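Local structure of SIS domain protein (Listeria monocytogenes str. 4b F2365, 3FXA) at the interface of chains A and B. The protein is a putative sugar-phosphate isomerase of the SIS (sugar isomerase) family that probably binds phosphorylated sugars. Sequence-based numbering; all coordinates share one arbitrary frame. Chains: chain A/B, SIS domain protein.

The interface of chains A and B. Residues chain A 53-54, 78-80; chain B 78-81.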
# COMPACT_ATOMS: atom_id res chain seq x y z
N CYS A 53 1.93 3.16 -12.69
CA CYS A 53 2.93 3.99 -12.01
C CYS A 53 2.36 5.38 -11.75
O CYS A 53 1.68 5.95 -12.61
CB CYS A 53 4.16 4.16 -12.89
SG CYS A 53 5.07 2.67 -13.20
N GLY A 54 2.69 5.94 -10.58
CA GLY A 54 2.26 7.27 -10.21
C GLY A 54 0.75 7.43 -10.26
O GLY A 54 0.04 6.63 -9.65
N THR A 78 2.22 -3.79 -7.85
CA THR A 78 3.20 -2.69 -7.74
C THR A 78 4.38 -3.01 -8.68
O THR A 78 5.04 -4.02 -8.47
CB THR A 78 3.71 -2.52 -6.26
OG1 THR A 78 2.58 -2.35 -5.40
CG2 THR A 78 4.64 -1.34 -6.12
N PRO A 79 4.62 -2.19 -9.74
CA PRO A 79 5.70 -2.53 -10.69
C PRO A 79 7.12 -2.73 -10.08
O PRO A 79 7.87 -3.59 -10.57
CB PRO A 79 5.65 -1.38 -11.71
CG PRO A 79 4.24 -0.91 -11.66
CD PRO A 79 3.84 -1.02 -10.22
N SER A 80 7.47 -1.97 -9.04
CA SER A 80 8.79 -2.11 -8.38
C SER A 80 8.90 -3.39 -7.49
O SER A 80 10.01 -3.74 -7.04
CB SER A 80 9.17 -0.84 -7.62
OG SER A 80 8.21 -0.44 -6.68
N THR B 78 7.52 4.35 -2.63
CA THR B 78 7.37 3.27 -3.64
C THR B 78 8.18 3.63 -4.87
O THR B 78 7.86 4.62 -5.54
CB THR B 78 5.89 3.06 -4.04
OG1 THR B 78 5.13 2.78 -2.88
CG2 THR B 78 5.76 1.87 -5.01
N PRO B 79 9.26 2.86 -5.17
CA PRO B 79 10.09 3.25 -6.31
C PRO B 79 9.36 3.47 -7.66
O PRO B 79 9.73 4.38 -8.39
CB PRO B 79 11.14 2.13 -6.37
CG PRO B 79 11.23 1.67 -4.99
CD PRO B 79 9.84 1.69 -4.47
N SER B 80 8.34 2.66 -7.97
CA SER B 80 7.55 2.82 -9.21
C SER B 80 6.66 4.08 -9.22
O SER B 80 6.15 4.48 -10.30
CB SER B 80 6.73 1.56 -9.53
OG SER B 80 5.98 1.15 -8.43
N ASP B 81 6.44 4.70 -8.05
CA ASP B 81 5.76 6.01 -7.96
C ASP B 81 6.75 7.17 -7.81
O ASP B 81 6.49 8.26 -8.35
CB ASP B 81 4.77 6.03 -6.79
CG ASP B 81 3.70 4.97 -6.93
OD1 ASP B 81 3.27 4.70 -8.10
OD2 ASP B 81 3.29 4.43 -5.88
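A:Thr78 and B:Thr78 meet tip to tip, methyl against methyl, with 3.6 Å between A:Thr78 CG2 and B:Thr78 CG2. They sit in the two-fold interface between two SIS domains, in the loop that follows strand 74-76 and leads into helix 79-86. The coordinates alone do not show whether this pairing exists in solution. In A:Thr78 the methyl is anti to the backbone N, which points it at the partner chain. B:Thr78 has the same form.

Next to the methyls, each serine side chain packs on the proline of the other chain. A:Pro79 CB lies 3.8 Å from B:Ser80 CB, and A:Ser80 CB is equally far from B:Pro79 CB. The ring atom CD also comes near the serine oxygen, at 3.5 Å between A:Pro79 CD and B:Ser80 OG. These are the first residues of helix 79-86, so the two helix starts face each other.

The two serine hydroxyls meet in a long hydrogen bond, 3.3 Å from A:Ser80 OG to B:Ser80 OG, in which either hydroxyl could be the donor. Each OG stands between its own backbone N and carbonyl carbon (chi1 56° in A:Ser80, nearly the same in B:Ser80), which turns it toward its twin. The amide N of B:Ser80 adds a weak hydrogen bond to A:Ser80 OG. The methyl carbon B:Thr78 CG2 lies against A:Ser80 OG, at 3.8 Å.

Farther out, A:Cys53 rests against the backbone carbonyl of B:Ser80, with A:Cys53 CB 3.3 Å from B:Ser80 O.

At the rim, the backbone N of A:Gly54 donates a hydrogen bond to the carboxylate oxygen OD1 of B:Asp81, at 2.8 Å and 142° at the hydrogen. The N-H comes to the anti side of OD1, 22° out of the carboxylate plane. This bond ties the loop after strand 48-51 of chain A to helix 79-86 of chain B, and symmetry repeats the contact with the chains exchanged.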